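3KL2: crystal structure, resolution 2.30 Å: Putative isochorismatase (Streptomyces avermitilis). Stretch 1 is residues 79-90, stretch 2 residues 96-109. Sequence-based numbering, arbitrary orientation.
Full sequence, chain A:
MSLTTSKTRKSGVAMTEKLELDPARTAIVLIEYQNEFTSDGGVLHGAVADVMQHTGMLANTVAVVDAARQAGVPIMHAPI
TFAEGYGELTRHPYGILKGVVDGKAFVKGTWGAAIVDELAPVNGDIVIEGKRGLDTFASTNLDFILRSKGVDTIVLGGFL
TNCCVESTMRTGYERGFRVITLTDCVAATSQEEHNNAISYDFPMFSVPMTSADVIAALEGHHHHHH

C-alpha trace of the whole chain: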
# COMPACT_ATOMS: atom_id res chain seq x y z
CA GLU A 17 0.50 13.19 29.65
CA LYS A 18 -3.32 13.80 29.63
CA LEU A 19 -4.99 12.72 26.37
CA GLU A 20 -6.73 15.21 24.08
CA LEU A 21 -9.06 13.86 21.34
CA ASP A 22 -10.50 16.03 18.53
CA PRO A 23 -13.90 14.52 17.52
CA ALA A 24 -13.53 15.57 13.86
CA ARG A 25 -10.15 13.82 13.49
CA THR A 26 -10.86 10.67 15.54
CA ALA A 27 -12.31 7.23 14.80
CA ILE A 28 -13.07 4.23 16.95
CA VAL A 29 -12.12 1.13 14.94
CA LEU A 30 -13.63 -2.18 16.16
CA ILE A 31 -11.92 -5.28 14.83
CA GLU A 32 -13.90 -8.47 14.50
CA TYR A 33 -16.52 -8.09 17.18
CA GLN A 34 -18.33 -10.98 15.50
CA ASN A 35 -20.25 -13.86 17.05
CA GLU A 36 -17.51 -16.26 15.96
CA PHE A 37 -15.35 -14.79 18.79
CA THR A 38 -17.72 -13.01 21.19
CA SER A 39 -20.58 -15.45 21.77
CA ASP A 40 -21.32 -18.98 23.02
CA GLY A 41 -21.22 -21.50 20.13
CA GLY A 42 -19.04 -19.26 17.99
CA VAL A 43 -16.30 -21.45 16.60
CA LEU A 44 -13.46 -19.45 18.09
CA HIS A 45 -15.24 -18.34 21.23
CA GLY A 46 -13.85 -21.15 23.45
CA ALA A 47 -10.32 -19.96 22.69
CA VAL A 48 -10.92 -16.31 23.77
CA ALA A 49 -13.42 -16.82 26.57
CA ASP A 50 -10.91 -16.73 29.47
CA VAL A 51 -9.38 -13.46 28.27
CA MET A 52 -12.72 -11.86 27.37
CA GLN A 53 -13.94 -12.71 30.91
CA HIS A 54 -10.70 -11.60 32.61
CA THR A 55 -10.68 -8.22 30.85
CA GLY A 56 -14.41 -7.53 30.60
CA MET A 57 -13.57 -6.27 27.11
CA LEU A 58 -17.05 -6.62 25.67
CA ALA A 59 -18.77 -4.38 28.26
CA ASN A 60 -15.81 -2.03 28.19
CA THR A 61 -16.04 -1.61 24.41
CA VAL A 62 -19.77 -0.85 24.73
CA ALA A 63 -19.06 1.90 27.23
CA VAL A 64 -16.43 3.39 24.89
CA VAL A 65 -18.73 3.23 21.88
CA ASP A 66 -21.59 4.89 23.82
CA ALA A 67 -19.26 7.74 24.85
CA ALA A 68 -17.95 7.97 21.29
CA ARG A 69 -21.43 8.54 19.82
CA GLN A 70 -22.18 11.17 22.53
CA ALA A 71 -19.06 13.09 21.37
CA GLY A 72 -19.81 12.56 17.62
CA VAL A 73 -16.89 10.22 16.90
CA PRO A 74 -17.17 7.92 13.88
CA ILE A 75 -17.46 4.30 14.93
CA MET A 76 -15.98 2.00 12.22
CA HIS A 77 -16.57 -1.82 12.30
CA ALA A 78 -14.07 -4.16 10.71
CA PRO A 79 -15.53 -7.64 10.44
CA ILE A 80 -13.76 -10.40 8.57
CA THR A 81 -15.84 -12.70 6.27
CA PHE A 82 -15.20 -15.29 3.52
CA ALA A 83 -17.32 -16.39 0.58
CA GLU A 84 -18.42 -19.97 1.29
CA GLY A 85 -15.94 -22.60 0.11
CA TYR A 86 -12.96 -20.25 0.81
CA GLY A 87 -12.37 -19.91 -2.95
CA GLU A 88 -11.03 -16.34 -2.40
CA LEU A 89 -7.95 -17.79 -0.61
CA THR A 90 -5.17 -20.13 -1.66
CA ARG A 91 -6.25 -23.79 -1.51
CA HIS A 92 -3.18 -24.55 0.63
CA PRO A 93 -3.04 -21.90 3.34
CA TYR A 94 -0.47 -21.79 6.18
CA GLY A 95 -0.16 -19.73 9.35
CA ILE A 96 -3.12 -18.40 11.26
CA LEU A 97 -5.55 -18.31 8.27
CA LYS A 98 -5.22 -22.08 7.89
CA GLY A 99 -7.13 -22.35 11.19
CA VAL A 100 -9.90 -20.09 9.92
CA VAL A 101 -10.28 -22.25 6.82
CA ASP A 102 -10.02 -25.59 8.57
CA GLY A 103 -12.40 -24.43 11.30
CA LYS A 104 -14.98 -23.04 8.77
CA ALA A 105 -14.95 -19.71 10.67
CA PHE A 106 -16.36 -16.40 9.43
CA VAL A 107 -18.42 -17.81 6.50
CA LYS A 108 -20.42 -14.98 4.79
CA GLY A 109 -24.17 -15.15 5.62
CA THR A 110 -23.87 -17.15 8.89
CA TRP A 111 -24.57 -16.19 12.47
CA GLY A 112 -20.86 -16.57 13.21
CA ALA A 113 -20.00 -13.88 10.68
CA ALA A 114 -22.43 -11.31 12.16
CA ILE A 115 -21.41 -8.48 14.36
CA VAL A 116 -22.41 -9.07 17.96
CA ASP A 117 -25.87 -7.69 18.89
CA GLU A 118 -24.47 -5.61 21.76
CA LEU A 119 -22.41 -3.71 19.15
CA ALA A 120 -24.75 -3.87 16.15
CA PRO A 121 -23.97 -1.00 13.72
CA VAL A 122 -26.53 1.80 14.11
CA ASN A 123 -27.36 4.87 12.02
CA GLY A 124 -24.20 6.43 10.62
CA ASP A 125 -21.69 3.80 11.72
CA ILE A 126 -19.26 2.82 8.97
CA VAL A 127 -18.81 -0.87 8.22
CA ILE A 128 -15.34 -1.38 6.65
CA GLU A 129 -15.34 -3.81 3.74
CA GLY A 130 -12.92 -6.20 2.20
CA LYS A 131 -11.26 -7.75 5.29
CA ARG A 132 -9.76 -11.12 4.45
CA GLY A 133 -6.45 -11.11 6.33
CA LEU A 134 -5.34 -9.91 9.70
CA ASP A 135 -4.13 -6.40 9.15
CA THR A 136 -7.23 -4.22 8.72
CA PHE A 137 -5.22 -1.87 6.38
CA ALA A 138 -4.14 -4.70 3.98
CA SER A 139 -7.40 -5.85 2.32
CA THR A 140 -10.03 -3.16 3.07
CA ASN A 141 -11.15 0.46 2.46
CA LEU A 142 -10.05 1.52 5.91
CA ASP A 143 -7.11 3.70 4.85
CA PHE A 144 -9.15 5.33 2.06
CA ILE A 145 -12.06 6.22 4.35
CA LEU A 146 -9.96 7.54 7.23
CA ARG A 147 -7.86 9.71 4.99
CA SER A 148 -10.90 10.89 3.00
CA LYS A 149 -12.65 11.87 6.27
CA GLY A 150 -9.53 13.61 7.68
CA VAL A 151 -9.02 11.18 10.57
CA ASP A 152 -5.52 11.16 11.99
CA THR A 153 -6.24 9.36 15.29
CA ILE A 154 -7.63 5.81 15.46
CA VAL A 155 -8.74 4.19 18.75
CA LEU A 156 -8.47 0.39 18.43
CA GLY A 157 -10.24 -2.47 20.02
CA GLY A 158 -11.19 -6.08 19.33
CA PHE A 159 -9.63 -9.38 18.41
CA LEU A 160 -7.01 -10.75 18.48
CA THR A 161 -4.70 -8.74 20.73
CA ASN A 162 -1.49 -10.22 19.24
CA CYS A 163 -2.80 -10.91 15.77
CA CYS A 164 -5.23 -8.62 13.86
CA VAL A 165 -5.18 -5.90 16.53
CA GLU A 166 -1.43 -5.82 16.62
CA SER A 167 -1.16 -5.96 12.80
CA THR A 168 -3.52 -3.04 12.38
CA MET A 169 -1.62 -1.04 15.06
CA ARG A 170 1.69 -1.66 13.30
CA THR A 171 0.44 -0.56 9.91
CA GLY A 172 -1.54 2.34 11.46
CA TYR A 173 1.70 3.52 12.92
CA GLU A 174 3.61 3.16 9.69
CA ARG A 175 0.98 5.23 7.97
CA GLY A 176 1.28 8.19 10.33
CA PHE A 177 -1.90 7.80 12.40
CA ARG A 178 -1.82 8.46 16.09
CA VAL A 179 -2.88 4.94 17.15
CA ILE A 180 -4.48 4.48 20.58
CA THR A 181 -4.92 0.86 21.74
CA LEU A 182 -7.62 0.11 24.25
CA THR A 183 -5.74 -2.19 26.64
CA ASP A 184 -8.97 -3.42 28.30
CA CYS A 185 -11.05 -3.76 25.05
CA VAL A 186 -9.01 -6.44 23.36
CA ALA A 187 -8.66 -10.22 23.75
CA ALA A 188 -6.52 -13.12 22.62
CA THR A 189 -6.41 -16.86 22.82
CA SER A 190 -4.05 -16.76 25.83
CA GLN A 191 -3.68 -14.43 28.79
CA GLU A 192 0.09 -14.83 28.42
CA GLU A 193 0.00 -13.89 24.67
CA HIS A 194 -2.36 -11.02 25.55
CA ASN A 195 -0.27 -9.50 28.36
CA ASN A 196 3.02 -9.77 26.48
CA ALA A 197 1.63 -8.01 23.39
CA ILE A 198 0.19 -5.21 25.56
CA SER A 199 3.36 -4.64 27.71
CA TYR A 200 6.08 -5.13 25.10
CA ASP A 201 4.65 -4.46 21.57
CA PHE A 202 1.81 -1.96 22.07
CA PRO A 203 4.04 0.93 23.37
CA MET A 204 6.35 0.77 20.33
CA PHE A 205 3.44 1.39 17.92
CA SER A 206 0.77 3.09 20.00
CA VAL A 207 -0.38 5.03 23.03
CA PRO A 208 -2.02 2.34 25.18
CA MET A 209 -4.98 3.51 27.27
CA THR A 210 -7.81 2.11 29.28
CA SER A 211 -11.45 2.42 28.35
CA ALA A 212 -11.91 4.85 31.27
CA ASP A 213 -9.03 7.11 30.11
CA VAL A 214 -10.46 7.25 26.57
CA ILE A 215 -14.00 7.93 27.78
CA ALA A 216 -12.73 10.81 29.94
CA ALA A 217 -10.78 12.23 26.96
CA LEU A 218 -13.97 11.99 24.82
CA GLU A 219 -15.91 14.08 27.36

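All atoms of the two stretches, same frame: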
# COMPACT_ATOMS: atom_id res chain seq x y z
N PRO A 79 -15.30 -6.22 10.36
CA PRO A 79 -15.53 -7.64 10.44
C PRO A 79 -14.75 -8.36 9.38
O PRO A 79 -14.44 -7.77 8.35
CB PRO A 79 -17.04 -7.76 10.18
CG PRO A 79 -17.33 -6.70 9.21
CD PRO A 79 -16.35 -5.54 9.59
N ILE A 80 -14.40 -9.60 9.61
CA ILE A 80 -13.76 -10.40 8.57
C ILE A 80 -14.79 -11.44 8.11
O ILE A 80 -15.50 -12.01 8.95
CB ILE A 80 -12.47 -11.04 9.14
CG1 ILE A 80 -11.69 -11.80 8.07
CG2 ILE A 80 -12.76 -12.01 10.24
CD1 ILE A 80 -10.55 -12.65 8.64
N THR A 81 -14.89 -11.71 6.80
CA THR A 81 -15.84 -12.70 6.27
C THR A 81 -15.24 -13.38 5.07
O THR A 81 -14.38 -12.77 4.43
CB THR A 81 -17.11 -12.02 5.74
OG1 THR A 81 -16.74 -11.21 4.63
CG2 THR A 81 -17.78 -11.16 6.76
N PHE A 82 -15.71 -14.59 4.71
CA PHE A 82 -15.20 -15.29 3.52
C PHE A 82 -16.36 -15.88 2.73
O PHE A 82 -17.24 -16.45 3.31
CB PHE A 82 -14.15 -16.40 3.85
CG PHE A 82 -12.97 -15.87 4.66
CD1 PHE A 82 -11.77 -15.56 4.05
CD2 PHE A 82 -13.11 -15.61 6.02
CE1 PHE A 82 -10.71 -15.02 4.77
CE2 PHE A 82 -12.04 -15.09 6.76
CZ PHE A 82 -10.84 -14.79 6.12
N ALA A 83 -16.37 -15.71 1.41
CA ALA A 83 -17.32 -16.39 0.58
C ALA A 83 -17.18 -17.88 0.87
O ALA A 83 -16.08 -18.39 1.05
CB ALA A 83 -17.05 -16.11 -0.91
N GLU A 84 -18.33 -18.55 0.98
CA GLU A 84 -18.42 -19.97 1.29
C GLU A 84 -17.59 -20.79 0.32
O GLU A 84 -17.66 -20.56 -0.87
CB GLU A 84 -19.89 -20.44 1.22
CG GLU A 84 -20.21 -21.87 1.71
CD GLU A 84 -21.73 -22.11 1.68
OE1 GLU A 84 -22.44 -21.44 2.49
OE2 GLU A 84 -22.21 -22.91 0.83
N GLY A 85 -16.87 -21.77 0.86
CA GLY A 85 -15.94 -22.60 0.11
C GLY A 85 -14.50 -22.07 0.19
O GLY A 85 -13.59 -22.74 -0.21
N TYR A 86 -14.31 -20.86 0.70
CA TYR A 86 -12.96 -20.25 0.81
C TYR A 86 -12.22 -20.10 -0.52
O TYR A 86 -10.99 -20.06 -0.56
CB TYR A 86 -12.08 -20.99 1.87
CG TYR A 86 -12.68 -20.88 3.26
CD1 TYR A 86 -12.48 -19.75 4.03
CD2 TYR A 86 -13.49 -21.87 3.78
CE1 TYR A 86 -13.05 -19.62 5.26
CE2 TYR A 86 -14.07 -21.73 5.06
CZ TYR A 86 -13.83 -20.60 5.78
OH TYR A 86 -14.40 -20.43 7.04
N GLY A 87 -12.97 -19.97 -1.60
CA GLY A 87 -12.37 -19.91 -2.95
C GLY A 87 -11.65 -18.58 -3.26
O GLY A 87 -11.01 -18.46 -4.33
N GLU A 88 -11.75 -17.62 -2.32
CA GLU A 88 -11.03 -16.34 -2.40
C GLU A 88 -9.60 -16.43 -1.86
O GLU A 88 -8.83 -15.45 -2.00
CB GLU A 88 -11.75 -15.21 -1.60
CG GLU A 88 -13.23 -14.98 -2.02
CD GLU A 88 -14.02 -14.12 -1.04
OE1 GLU A 88 -14.06 -14.41 0.18
OE2 GLU A 88 -14.62 -13.12 -1.48
N LEU A 89 -9.27 -17.56 -1.21
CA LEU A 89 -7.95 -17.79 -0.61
C LEU A 89 -7.26 -18.89 -1.38
O LEU A 89 -7.93 -19.69 -2.02
CB LEU A 89 -8.05 -18.24 0.82
CG LEU A 89 -8.71 -17.28 1.80
CD1 LEU A 89 -8.57 -17.87 3.24
CD2 LEU A 89 -8.17 -15.83 1.71
N THR A 90 -5.93 -18.93 -1.29
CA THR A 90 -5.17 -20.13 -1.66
C THR A 90 -5.82 -21.39 -1.15
O THR A 90 -6.29 -21.41 -0.03
CB THR A 90 -3.71 -20.11 -1.07
OG1 THR A 90 -3.05 -21.35 -1.38
CG2 THR A 90 -3.70 -19.85 0.47
N ILE A 96 -1.88 -18.55 10.51
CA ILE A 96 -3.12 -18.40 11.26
C ILE A 96 -4.40 -18.50 10.41
O ILE A 96 -5.44 -18.83 10.94
CB ILE A 96 -3.10 -17.06 12.04
CG1 ILE A 96 -4.23 -16.96 13.07
CG2 ILE A 96 -3.17 -15.91 11.06
CD1 ILE A 96 -4.20 -18.00 14.19
N LEU A 97 -4.34 -18.24 9.10
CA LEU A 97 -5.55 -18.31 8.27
C LEU A 97 -5.92 -19.75 7.96
O LEU A 97 -7.05 -20.03 7.61
CB LEU A 97 -5.42 -17.52 6.96
CG LEU A 97 -5.56 -15.99 6.98
CD1 LEU A 97 -5.36 -15.46 5.57
CD2 LEU A 97 -6.91 -15.48 7.59
N LYS A 98 -4.96 -20.66 8.08
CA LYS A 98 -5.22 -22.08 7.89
C LYS A 98 -6.24 -22.57 8.93
O LYS A 98 -7.06 -23.45 8.65
CB LYS A 98 -3.93 -22.87 8.04
CG LYS A 98 -4.04 -24.39 7.72
CD LYS A 98 -2.95 -25.16 8.49
CE LYS A 98 -2.73 -26.61 8.02
NZ LYS A 98 -3.99 -27.23 7.48
N GLY A 99 -6.18 -22.01 10.14
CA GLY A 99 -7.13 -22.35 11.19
C GLY A 99 -8.54 -21.87 10.90
O GLY A 99 -9.52 -22.58 11.20
N VAL A 100 -8.64 -20.66 10.34
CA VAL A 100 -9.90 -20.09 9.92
C VAL A 100 -10.54 -21.01 8.90
O VAL A 100 -11.72 -21.37 9.02
CB VAL A 100 -9.69 -18.69 9.30
CG1 VAL A 100 -10.90 -18.24 8.47
CG2 VAL A 100 -9.34 -17.68 10.41
N VAL A 101 -9.76 -21.40 7.89
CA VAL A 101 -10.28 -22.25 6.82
C VAL A 101 -10.68 -23.61 7.33
O VAL A 101 -11.77 -24.10 7.04
CB VAL A 101 -9.25 -22.41 5.67
CG1 VAL A 101 -9.72 -23.45 4.66
CG2 VAL A 101 -9.04 -21.06 4.99
N ASP A 102 -9.79 -24.24 8.08
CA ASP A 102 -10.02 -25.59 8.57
C ASP A 102 -11.18 -25.60 9.57
O ASP A 102 -11.92 -26.54 9.63
CB ASP A 102 -8.74 -26.14 9.24
CG ASP A 102 -7.65 -26.52 8.23
OD1 ASP A 102 -7.90 -26.48 7.00
OD2 ASP A 102 -6.53 -26.87 8.68
N GLY A 103 -11.32 -24.53 10.34
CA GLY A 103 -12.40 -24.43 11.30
C GLY A 103 -13.76 -24.02 10.71
O GLY A 103 -14.74 -24.08 11.43
N LYS A 104 -13.80 -23.65 9.43
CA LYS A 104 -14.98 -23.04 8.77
C LYS A 104 -15.51 -21.84 9.57
O LYS A 104 -16.69 -21.73 9.86
CB LYS A 104 -16.08 -24.10 8.47
N ALA A 105 -14.61 -20.95 9.93
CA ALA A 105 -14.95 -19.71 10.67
C ALA A 105 -15.18 -18.50 9.74
O ALA A 105 -14.60 -18.40 8.68
CB ALA A 105 -13.83 -19.38 11.66
N PHE A 106 -16.02 -17.60 10.18
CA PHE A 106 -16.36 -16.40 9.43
C PHE A 106 -16.91 -16.63 7.99
O PHE A 106 -16.56 -15.90 7.05
CB PHE A 106 -15.18 -15.45 9.42
CG PHE A 106 -14.60 -15.20 10.75
CD1 PHE A 106 -13.40 -15.77 11.11
CD2 PHE A 106 -15.18 -14.32 11.61
CE1 PHE A 106 -12.83 -15.49 12.34
CE2 PHE A 106 -14.61 -14.05 12.84
CZ PHE A 106 -13.45 -14.63 13.20
N VAL A 107 -17.79 -17.62 7.81
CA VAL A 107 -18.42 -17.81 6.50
C VAL A 107 -19.45 -16.67 6.32
O VAL A 107 -20.25 -16.39 7.22
CB VAL A 107 -19.03 -19.22 6.35
CG1 VAL A 107 -19.57 -19.43 4.94
CG2 VAL A 107 -17.98 -20.34 6.63
N LYS A 108 -19.40 -15.99 5.17
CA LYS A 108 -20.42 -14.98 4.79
C LYS A 108 -21.84 -15.52 4.87
O LYS A 108 -22.13 -16.60 4.33
CB LYS A 108 -20.22 -14.51 3.34
CG LYS A 108 -19.27 -13.34 3.19
CD LYS A 108 -19.44 -12.64 1.80
CE LYS A 108 -19.61 -11.09 1.98
NZ LYS A 108 -18.41 -10.44 2.68
N GLY A 109 -22.73 -14.78 5.53
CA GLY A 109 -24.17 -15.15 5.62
C GLY A 109 -24.52 -16.18 6.70
O GLY A 109 -25.57 -16.87 6.61

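An irregular segment (79-90) packs against a short helix and the loop that follows it (96-109) through one isolated beta bridge, a tyrosine hydroxyl bonded to the loop backbone, and a set of apolar contacts around three aromatic rings. The bridge pairs Phe82 with Val107, whose CA atoms lie 5.1 Å apart. Phe82 N donates to Phe106 O at 2.8 Å with a bent N-H...O angle of 137°, whereas Lys108 N donates to Phe82 O at 2.9 Å and almost straight, at 177°. Both polar backbone atoms of Phe82 are thus used by the residues flanking Val107. Phe106 O also receives a CA-H...O contact from Thr81 CA at 3.4 Å. Beside the bridge, the Lys108 side chain runs back to the first stretch, and its NZ donates to Thr81 OG1 at 2.7 Å.

The CA-to-CB bond of Phe82 points away from the second stretch, but its ring comes nearer: CE2 lies 3.8 Å from Val100 CG1 and CZ 4.3 Å from Leu97 CD2, so the ring meets the helix while its backbone holds the loop. Phe106 points toward the first stretch and offers a ring face to Ile80, whose CG2 sits 3.6 Å from the ring centroid and only 10° off the normal, a well-centred CH-pi contact.

Tyr86 has the largest area covered by the other stretch. Its hydroxyl OH donates to Ala105 O at 2.6 Å, a short bond made near the plane of the ring. Ala105 N is also close to Tyr86 OH, at 2.9 Å, but the angle is poor for a hydrogen bond; that amide instead donates to Val100 O at 3.1 Å. This bond and the one from Lys104 N to Val101 O, 3.2 Å, close the helix in a Schellman motif, with Lys104 at positive phi. The tyrosine therefore reaches the chain just where it leaves the helix. Val101 CA lies over one face of the Tyr86 ring, 4.1 Å from its centroid, and Val101 CG2 approaches both Tyr86 CD1 (3.8 Å) and Leu89 CD1 (3.7 Å).

Two successive turns shape the first stretch: a type II turn from Ala83 to Tyr86, with Tyr86 N bonded to Ala83 O at 3.1 Å, and a type I turn from Tyr86 to Leu89, with Leu89 N bonded to Tyr86 O at 3.1 Å. Glu88 OE1 accepts from Ala83 N at 2.9 Å, tying the second turn back to the start of the first.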